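PDB 1XKN: putative peptidyl-arginine deiminase from Chlorobium tepidum, which probably hydrolyses the guanidinium group of agmatine or of protein arginine side chains, releasing ammonia. Local coordinates for residues Pro30-Pro35 against Val275-Glu280. Residues are numbered along the deposited sequence; the frame is centred on the assembly and turned at random.
Sequences PGKFEP and VYYDGE
Lys32 lays the end of its side chain over one face of the Tyr277 ring in a cation-pi contact. The ammonium NZ of Lys32 stands 3.5 Å from the centroid of that ring, 25° off the normal, displaced toward the rim so that CD1 and CE1 of Tyr277 are its nearest atoms. One methylene back, CE of Lys32 makes a CH-pi contact at 4.0 Å from the same centroid, and CD of Lys32 passes the phenol oxygen OH of Tyr277 at 3.8 Å. The lysine chain is extended apart from a bend at chi3 (64°), which turns CE and NZ over the ring. Tyr277 reaches across with CG anti to its own N (chi1 -172°), its hydroxyl end leading toward the 30-35 loop. Beside this pair a water donates to both Pro30 O, at 2.9 Å, and Asp278 OD2, at 2.7 Å, a water-mediated link between segments that no direct hydrogen bond joins. Behind the tyrosine, a type I' turn from Tyr277 to Glu280 closes a beta hairpin with a two-residue loop, Asp278-Gly279, with Glu280 N hydrogen-bonded to Tyr277 O at 2.9 Å. Trp332 joins both sides: it meets Tyr277 edge-to-face, takes a second cation-pi contact from Lys32 and hydrogen-bonds through NE1 to Pro30 O. At the protein surface, this contact connects the hairpin of strands 276-277 and 280-281 to the loop leading from strand 15-21 into helix 36-50.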
ATOM      1  N   PRO A  30       9.092  18.996  -1.032  1.00  7.08           N
ATOM      2  CA  PRO A  30       9.655  20.329  -1.274  1.00  6.71           C
ATOM      3  C   PRO A  30       9.854  21.219  -0.053  1.00  6.78           C
ATOM      4  O   PRO A  30       8.899  21.608   0.612  1.00  7.99           O
ATOM      5  CB  PRO A  30       8.688  20.932  -2.292  1.00  7.08           C
ATOM      6  CG  PRO A  30       7.385  20.301  -1.930  1.00  7.47           C
ATOM      7  CD  PRO A  30       7.781  18.858  -1.690  1.00  6.62           C
ATOM      8  N   GLY A  31      11.115  21.530   0.233  1.00  7.56           N
ATOM      9  CA  GLY A  31      11.432  22.396   1.355  1.00  6.96           C
ATOM     10  C   GLY A  31      11.496  21.742   2.720  1.00  7.58           C
ATOM     11  O   GLY A  31      11.728  22.422   3.719  1.00  7.90           O
ATOM     12  N   LYS A  32      11.291  20.432   2.781  1.00  7.54           N
ATOM     13  CA  LYS A  32      11.344  19.738   4.060  1.00  8.40           C
ATOM     14  C   LYS A  32      11.661  18.260   3.869  1.00  7.82           C
ATOM     15  O   LYS A  32      10.908  17.387   4.298  1.00  8.63           O
ATOM     16  CB  LYS A  32      10.016  19.903   4.805  1.00  8.79           C
ATOM     17  CG  LYS A  32      10.104  19.560   6.287  1.00 11.42           C
ATOM     18  CD  LYS A  32       8.849  19.979   7.044  1.00 14.62           C
ATOM     19  CE  LYS A  32       7.621  19.213   6.570  1.00 18.50           C
ATOM     20  NZ  LYS A  32       6.416  19.568   7.359  1.00 22.89           N
ATOM     21  N   PHE A  33      12.792  17.985   3.230  1.00  8.15           N
ATOM     22  CA  PHE A  33      13.202  16.611   2.983  1.00  7.97           C
ATOM     23  C   PHE A  33      14.057  16.028   4.106  1.00  9.78           C
ATOM     24  O   PHE A  33      14.024  14.827   4.353  1.00 10.10           O
ATOM     25  CB  PHE A  33      13.982  16.521   1.666  1.00  7.92           C
ATOM     26  CG  PHE A  33      14.459  15.133   1.342  1.00  7.28           C
ATOM     27  CD1 PHE A  33      13.609  14.215   0.734  1.00  9.08           C
ATOM     28  CD2 PHE A  33      15.747  14.731   1.679  1.00  8.55           C
ATOM     29  CE1 PHE A  33      14.035  12.914   0.465  1.00  7.34           C
ATOM     30  CE2 PHE A  33      16.182  13.437   1.417  1.00  8.55           C
ATOM     31  CZ  PHE A  33      15.324  12.526   0.809  1.00  8.70           C
ATOM     32  N   GLU A  34      14.820  16.880   4.785  1.00 11.23           N
ATOM     33  CA  GLU A  34      15.708  16.425   5.854  1.00 10.63           C
ATOM     34  C   GLU A  34      15.159  15.403   6.854  1.00  9.91           C
ATOM     35  O   GLU A  34      15.850  14.444   7.196  1.00  9.78           O
ATOM     36  CB  GLU A  34      16.275  17.627   6.607  1.00 14.49           C
ATOM     37  CG  GLU A  34      17.384  18.330   5.840  1.00 17.48           C
ATOM     38  CD  GLU A  34      17.992  19.472   6.620  1.00 20.64           C
ATOM     39  OE1 GLU A  34      18.282  19.279   7.820  1.00 22.56           O
ATOM     40  OE2 GLU A  34      18.192  20.555   6.030  1.00 23.31           O
ATOM     41  N   PRO A  35      13.922  15.592   7.343  1.00  8.90           N
ATOM     42  CA  PRO A  35      13.344  14.645   8.306  1.00  8.29           C
ATOM     43  C   PRO A  35      12.903  13.303   7.713  1.00  7.52           C
ATOM     44  O   PRO A  35      12.779  12.312   8.431  1.00  8.12           O
ATOM     45  CB  PRO A  35      12.144  15.409   8.873  1.00 10.65           C
ATOM     46  CG  PRO A  35      12.498  16.850   8.649  1.00 12.13           C
ATOM     47  CD  PRO A  35      13.118  16.823   7.283  1.00  9.40           C
ATOM     48  N   VAL A 275      -4.360  18.138   9.077  1.00  6.46           N
ATOM     49  CA  VAL A 275      -2.920  18.346   8.966  1.00  5.85           C
ATOM     50  C   VAL A 275      -2.640  19.259   7.775  1.00  6.33           C
ATOM     51  O   VAL A 275      -3.086  18.996   6.654  1.00  6.24           O
ATOM     52  CB  VAL A 275      -2.165  17.006   8.769  1.00  5.58           C
ATOM     53  CG1 VAL A 275      -0.668  17.260   8.649  1.00  6.73           C
ATOM     54  CG2 VAL A 275      -2.444  16.080   9.940  1.00  7.32           C
ATOM     55  N   TYR A 276      -1.901  20.333   8.035  1.00  7.04           N
ATOM     56  CA  TYR A 276      -1.558  21.320   7.017  1.00  6.77           C
ATOM     57  C   TYR A 276      -0.067  21.626   6.997  1.00  7.43           C
ATOM     58  O   TYR A 276       0.641  21.390   7.974  1.00  7.65           O
ATOM     59  CB  TYR A 276      -2.287  22.637   7.304  1.00  9.02           C
ATOM     60  CG  TYR A 276      -3.789  22.589   7.187  1.00  8.89           C
ATOM     61  CD1 TYR A 276      -4.415  22.821   5.966  1.00 10.77           C
ATOM     62  CD2 TYR A 276      -4.588  22.324   8.300  1.00 10.91           C
ATOM     63  CE1 TYR A 276      -5.801  22.795   5.852  1.00 11.31           C
ATOM     64  CE2 TYR A 276      -5.975  22.294   8.198  1.00 11.98           C
ATOM     65  CZ  TYR A 276      -6.574  22.531   6.970  1.00 12.61           C
ATOM     66  OH  TYR A 276      -7.943  22.504   6.857  1.00 14.66           O
ATOM     67  N   TYR A 277       0.391  22.156   5.868  1.00  8.79           N
ATOM     68  CA  TYR A 277       1.773  22.596   5.687  1.00  8.67           C
ATOM     69  C   TYR A 277       1.763  23.516   4.473  1.00  8.28           C
ATOM     70  O   TYR A 277       1.140  23.202   3.459  1.00  8.68           O
ATOM     71  CB  TYR A 277       2.738  21.437   5.443  1.00 10.13           C
ATOM     72  CG  TYR A 277       4.181  21.899   5.442  1.00 10.84           C
ATOM     73  CD1 TYR A 277       4.800  22.318   6.623  1.00  9.41           C
ATOM     74  CD2 TYR A 277       4.912  21.975   4.253  1.00 10.52           C
ATOM     75  CE1 TYR A 277       6.108  22.803   6.617  1.00 10.83           C
ATOM     76  CE2 TYR A 277       6.220  22.460   4.238  1.00 11.54           C
ATOM     77  CZ  TYR A 277       6.810  22.872   5.423  1.00 11.56           C
ATOM     78  OH  TYR A 277       8.101  23.355   5.423  1.00 15.00           O
ATOM     79  N   ASP A 278       2.456  24.645   4.578  1.00  9.81           N
ATOM     80  CA  ASP A 278       2.491  25.624   3.495  1.00 10.13           C
ATOM     81  C   ASP A 278       1.069  26.062   3.142  1.00 10.29           C
ATOM     82  O   ASP A 278       0.784  26.438   2.006  1.00 11.35           O
ATOM     83  CB  ASP A 278       3.195  25.048   2.256  1.00 10.19           C
ATOM     84  CG  ASP A 278       4.708  25.134   2.346  1.00 11.48           C
ATOM     85  OD1 ASP A 278       5.219  25.740   3.313  1.00 12.78           O
ATOM     86  OD2 ASP A 278       5.395  24.593   1.448  1.00 11.83           O
ATOM     87  N   GLY A 279       0.183  26.001   4.133  1.00 10.62           N
ATOM     88  CA  GLY A 279      -1.199  26.398   3.933  1.00 11.43           C
ATOM     89  C   GLY A 279      -2.016  25.430   3.098  1.00 11.23           C
ATOM     90  O   GLY A 279      -3.099  25.776   2.624  1.00 11.86           O
ATOM     91  N   GLU A 280      -1.507  24.215   2.920  1.00 10.54           N
ATOM     92  CA  GLU A 280      -2.202  23.207   2.126  1.00  9.13           C
ATOM     93  C   GLU A 280      -2.628  22.013   2.969  1.00  7.28           C
ATOM     94  O   GLU A 280      -1.876  21.536   3.819  1.00  7.94           O
ATOM     95  CB  GLU A 280      -1.306  22.714   0.986  1.00  8.08           C
ATOM     96  CG  GLU A 280      -0.629  23.826   0.193  1.00  9.42           C
ATOM     97  CD  GLU A 280       0.176  23.307  -0.987  1.00  9.21           C
ATOM     98  OE1 GLU A 280       0.645  22.149  -0.938  1.00  7.33           O
ATOM     99  OE2 GLU A 280       0.357  24.067  -1.963  1.00 12.87           O
TER
HETATM  100  O   HOH W   1       8.063  24.228   1.362  1.00 15.80           O